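Local coordinates for protein LEOA (Escherichia coli, PDB 4AUR) that is a bacterial dynamin-like GTPase of enterotoxigenic strains, probably using GTP hydrolysis to drive changes of shape, perhaps at membranes, at residues Arg380-Glu383 against Gln384-Ala387; Arg391-Asp394 against Asp395-Gln399. All coordinates share one frame; numbering follows the deposited sequence.

Interaction 1 of 2, residues Arg380-Glu383 against Gln384-Ala387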
loop_
_atom_site.group_PDB
_atom_site.type_symbol
_atom_site.label_atom_id
_atom_site.label_comp_id
_atom_site.label_asym_id
_atom_site.label_seq_id
_atom_site.Cartn_x
_atom_site.Cartn_y
_atom_site.Cartn_z
ATOM N N ARG A 380 -20.146 -40.378 22.599
ATOM C CA ARG A 380 -19.122 -39.470 23.142
ATOM C C ARG A 380 -18.059 -39.097 22.096
ATOM O O ARG A 380 -17.589 -37.963 22.054
ATOM C CB ARG A 380 -18.473 -40.066 24.383
ATOM C CG ARG A 380 -17.587 -39.125 25.189
ATOM C CD ARG A 380 -17.417 -39.684 26.606
ATOM N NE ARG A 380 -16.130 -39.363 27.240
ATOM C CZ ARG A 380 -15.679 -39.914 28.374
ATOM N NH1 ARG A 380 -16.393 -40.832 29.028
ATOM N NH2 ARG A 380 -14.494 -39.553 28.858
ATOM N N PHE A 381 -17.696 -40.052 21.249
ATOM C CA PHE A 381 -16.711 -39.824 20.190
ATOM C C PHE A 381 -17.320 -38.948 19.103
ATOM O O PHE A 381 -16.750 -37.937 18.710
ATOM C CB PHE A 381 -16.224 -41.157 19.603
ATOM C CG PHE A 381 -15.430 -41.017 18.330
ATOM C CD1 PHE A 381 -14.474 -40.036 18.186
ATOM C CD2 PHE A 381 -15.641 -41.878 17.273
ATOM C CE1 PHE A 381 -13.762 -39.920 17.012
ATOM C CE2 PHE A 381 -14.925 -41.767 16.101
ATOM C CZ PHE A 381 -13.982 -40.791 15.972
ATOM N N PHE A 382 -18.500 -39.327 18.648
ATOM C CA PHE A 382 -19.238 -38.536 17.685
ATOM C C PHE A 382 -19.363 -37.054 18.128
ATOM O O PHE A 382 -19.336 -36.135 17.307
ATOM C CB PHE A 382 -20.592 -39.209 17.398
ATOM C CG PHE A 382 -21.321 -38.652 16.209
ATOM C CD1 PHE A 382 -20.640 -38.194 15.081
ATOM C CD2 PHE A 382 -22.695 -38.609 16.198
ATOM C CE1 PHE A 382 -21.323 -37.683 13.980
ATOM C CE2 PHE A 382 -23.386 -38.096 15.101
ATOM C CZ PHE A 382 -22.697 -37.634 13.989
ATOM N N GLU A 383 -19.424 -36.801 19.419
ATOM C CA GLU A 383 -19.537 -35.436 19.895
ATOM C C GLU A 383 -18.174 -34.749 19.943
ATOM O O GLU A 383 -18.003 -33.660 19.411
ATOM C CB GLU A 383 -20.209 -35.426 21.267
ATOM C CG GLU A 383 -21.640 -35.976 21.229
ATOM C CD GLU A 383 -22.177 -36.372 22.601
ATOM O OE1 GLU A 383 -21.545 -35.976 23.619
ATOM O OE2 GLU A 383 -23.231 -37.076 22.646
ATOM N N GLN A 384 -17.199 -35.376 20.579
ATOM C CA GLN A 384 -15.838 -34.858 20.559
ATOM C C GLN A 384 -15.419 -34.582 19.108
ATOM O O GLN A 384 -14.930 -33.506 18.797
ATOM C CB GLN A 384 -14.861 -35.844 21.216
ATOM C CG GLN A 384 -15.002 -35.995 22.729
ATOM C CD GLN A 384 -13.943 -36.925 23.375
ATOM O OE1 GLN A 384 -13.681 -38.060 22.932
ATOM N NE2 GLN A 384 -13.337 -36.432 24.442
ATOM N N SER A 385 -15.651 -35.542 18.220
ATOM C CA SER A 385 -15.283 -35.386 16.817
ATOM C C SER A 385 -16.134 -34.354 16.064
ATOM O O SER A 385 -15.634 -33.652 15.201
ATOM C CB SER A 385 -15.294 -36.731 16.076
ATOM O OG SER A 385 -16.587 -37.027 15.582
ATOM N N THR A 386 -17.416 -34.263 16.364
ATOM C CA THR A 386 -18.222 -33.144 15.835
ATOM C C THR A 386 -17.693 -31.787 16.361
ATOM O O THR A 386 -17.740 -30.801 15.663
ATOM C CB THR A 386 -19.739 -33.323 16.150
ATOM O OG1 THR A 386 -20.281 -34.378 15.340
ATOM C CG2 THR A 386 -20.533 -32.040 15.872
ATOM N N ALA A 387 -17.170 -31.740 17.575
ATOM C CA ALA A 387 -16.643 -30.490 18.098
ATOM C C ALA A 387 -15.350 -30.090 17.411
ATOM O O ALA A 387 -15.052 -28.906 17.342
ATOM C CB ALA A 387 -16.428 -30.582 19.601
#
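Thr386 turns its hydroxyl back onto the turn before it: OG1 donates to Phe382 O at 2.8 Å, while the backbone N of Thr386 makes the ordinary helical bond to the same oxygen. The two donors come at Phe382 O from opposite faces of its carbonyl plane, OG1 tilted 22° from that plane and N lying well above it. This double grip is possible because OG1 stands beside its own backbone N (chi1 -72°), which points the hydroxyl back at the preceding turn and leaves the methyl CG2 anti to the backbone N. The Phe382 ring crosses the threonine side chain obliquely; its CE1 lies 3.7 Å from Thr386 OG1, so the ring borders the polar bond.

One residue earlier the pattern differs. Phe381 swings its ring alongside Ser385, with CE1 3.7 Å from Ser385 CB, and Ser385 OG stands above one face of that ring, displaced toward its rim. The partner of that hydroxyl lies off the helix: it hydrogen-bonds Phe528 O, while Ser385 N reaches Phe381 O at 2.7 Å. At the exposed flank Gln384 lays its aliphatic part over the preceding turn, CG 3.3 Å from Arg380 O, which also accepts the bond from Gln384 N at 3.0 Å.

All of this belongs to helix 368-408 in the dynamin-like helical domain. Its buried flank faces helix 275-343, where Phe381 packs on Leu324, Ala325 and Leu328, and the same ring meets that of Phe528, at the end of helix 521-528, with the planes about 35° apart. Phe382 and Thr386 instead face the loop beyond helix 430-447, touching Val451 and Tyr450 respectively.

Interaction 2 of 2, residues Arg391-Asp394 against Asp395-Gln399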
loop_
_atom_site.group_PDB
_atom_site.type_symbol
_atom_site.label_atom_id
_atom_site.label_comp_id
_atom_site.label_asym_id
_atom_site.label_seq_id
_atom_site.Cartn_x
_atom_site.Cartn_y
_atom_site.Cartn_z
ATOM N N ARG A 391 -14.615 -26.495 15.537
ATOM C CA ARG A 391 -13.501 -25.574 15.725
ATOM C C ARG A 391 -12.819 -25.247 14.409
ATOM O O ARG A 391 -12.260 -24.170 14.249
ATOM C CB ARG A 391 -12.476 -26.129 16.703
ATOM C CG ARG A 391 -12.843 -25.842 18.146
ATOM C CD ARG A 391 -11.803 -26.355 19.132
ATOM N NE ARG A 391 -12.152 -27.687 19.625
ATOM C CZ ARG A 391 -11.532 -28.814 19.298
ATOM N NH1 ARG A 391 -10.482 -28.823 18.464
ATOM N NH2 ARG A 391 -11.979 -29.948 19.820
ATOM N N LEU A 392 -12.863 -26.175 13.468
ATOM C CA LEU A 392 -12.293 -25.939 12.171
ATOM C C LEU A 392 -13.156 -24.945 11.399
ATOM O O LEU A 392 -12.631 -24.024 10.803
ATOM C CB LEU A 392 -12.125 -27.261 11.407
ATOM C CG LEU A 392 -12.057 -27.241 9.880
ATOM C CD1 LEU A 392 -10.868 -26.433 9.394
ATOM C CD2 LEU A 392 -11.977 -28.674 9.383
ATOM N N SER A 393 -14.466 -25.144 11.398
ATOM C CA SER A 393 -15.386 -24.229 10.749
ATOM C C SER A 393 -15.221 -22.843 11.331
ATOM O O SER A 393 -15.245 -21.873 10.605
ATOM C CB SER A 393 -16.824 -24.697 10.952
ATOM O OG SER A 393 -17.769 -23.665 10.732
ATOM N N ASP A 394 -15.035 -22.742 12.637
ATOM C CA ASP A 394 -14.895 -21.438 13.268
ATOM C C ASP A 394 -13.607 -20.685 12.886
ATOM O O ASP A 394 -13.568 -19.450 12.927
ATOM C CB ASP A 394 -15.039 -21.550 14.797
ATOM C CG ASP A 394 -16.483 -21.860 15.232
ATOM O OD1 ASP A 394 -17.397 -21.909 14.359
ATOM O OD2 ASP A 394 -16.707 -22.056 16.452
ATOM N N ASP A 395 -12.553 -21.396 12.516
ATOM C CA ASP A 395 -11.344 -20.686 12.134
ATOM C C ASP A 395 -11.428 -20.249 10.698
ATOM O O ASP A 395 -11.117 -19.127 10.364
ATOM C CB ASP A 395 -10.090 -21.509 12.309
ATOM C CG ASP A 395 -8.858 -20.659 12.197
ATOM O OD1 ASP A 395 -8.878 -19.559 12.783
ATOM O OD2 ASP A 395 -7.889 -21.059 11.520
ATOM N N ILE A 396 -11.851 -21.146 9.840
ATOM C CA ILE A 396 -12.087 -20.778 8.471
ATOM C C ILE A 396 -13.012 -19.575 8.451
ATOM O O ILE A 396 -12.738 -18.584 7.804
ATOM C CB ILE A 396 -12.701 -21.932 7.685
ATOM C CG1 ILE A 396 -11.653 -23.015 7.496
ATOM C CG2 ILE A 396 -13.186 -21.426 6.338
ATOM C CD1 ILE A 396 -12.200 -24.314 6.977
ATOM N N THR A 397 -14.093 -19.671 9.203
ATOM C CA THR A 397 -15.127 -18.658 9.230
ATOM C C THR A 397 -14.598 -17.377 9.846
ATOM O O THR A 397 -14.959 -16.302 9.428
ATOM C CB THR A 397 -16.377 -19.225 9.946
ATOM O OG1 THR A 397 -17.098 -20.026 9.008
ATOM C CG2 THR A 397 -17.287 -18.157 10.507
ATOM N N ARG A 398 -13.715 -17.465 10.814
ATOM C CA ARG A 398 -13.173 -16.237 11.374
ATOM C C ARG A 398 -12.290 -15.466 10.367
ATOM O O ARG A 398 -12.367 -14.239 10.271
ATOM C CB ARG A 398 -12.408 -16.516 12.679
ATOM C CG ARG A 398 -11.592 -15.323 13.146
ATOM C CD ARG A 398 -11.235 -15.322 14.624
ATOM N NE ARG A 398 -10.868 -13.959 15.026
ATOM C CZ ARG A 398 -10.595 -13.575 16.267
ATOM N NH1 ARG A 398 -10.626 -14.450 17.269
ATOM N NH2 ARG A 398 -10.285 -12.303 16.504
ATOM N N GLN A 399 -11.445 -16.189 9.644
ATOM C CA GLN A 399 -10.491 -15.598 8.715
ATOM C C GLN A 399 -11.146 -15.030 7.447
ATOM O O GLN A 399 -10.766 -13.971 6.956
ATOM C CB GLN A 399 -9.473 -16.656 8.309
ATOM C CG GLN A 399 -8.587 -17.118 9.432
ATOM C CD GLN A 399 -8.109 -15.983 10.302
ATOM O OE1 GLN A 399 -7.577 -14.991 9.824
ATOM N NE2 GLN A 399 -8.286 -16.139 11.599
#
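From Arg391 to Gln399 the backbone is alpha-helical: Ile396 N bonds Leu392 O at 3.1 Å with an N-H...O angle of 172°, and Thr397 N and Arg398 N reach Ser393 O and Asp394 O, while Asp395 N divides itself weakly between Arg391 O and Leu392 O. On the buried face Leu392 and Ile396 meet one turn apart, their CD1 methyls 3.5 Å from each other. The leucine has CG trans to its backbone N (chi1 157°), and its CD1 comes round toward the next turn to find the isoleucine's end. Next to this apolar pair Thr397 sits one turn after Ser393, its side chain, like that of Ile396, touching Ile444 of helix 430-447. The Ser393 hydroxyl is hydrogen-bonded to Thr448 OG1. Asp395 sends its carboxylate away from the turn to a salt bridge with Arg309 of helix 275-343; Asp313 OD2 lies close by, so the arginine probably eases the repulsion between the two acids. Apolar residues four apart on one flank, with polar and charged ones around them, are characteristic of an amphipathic helix in a helical bundle, here the elongated stalk-like domain of a dynamin relative.

How the interactions relate
Both contacts are single-helix affairs on helix 368-408, interaction 1 preceding interaction 2 with centres about 17 Å apart. Each is partly buried, with a flank facing helix 275-343 and another open to solvent, but the chemistry changes along the way. Interaction 1 is aromatic on its inner side and leans on the 521-528 region and the loop after helix 430-447. Interaction 2 is aliphatic there, set between helices 275-343, 430-447 and 530-544, and one of its acids, Asp395, is tied outside the contact to Arg309 of helix 275-343. Interaction 1 also lies farther from the centre of the chain, 44 Å against 27 Å, toward the distal part of the elongated helical domain.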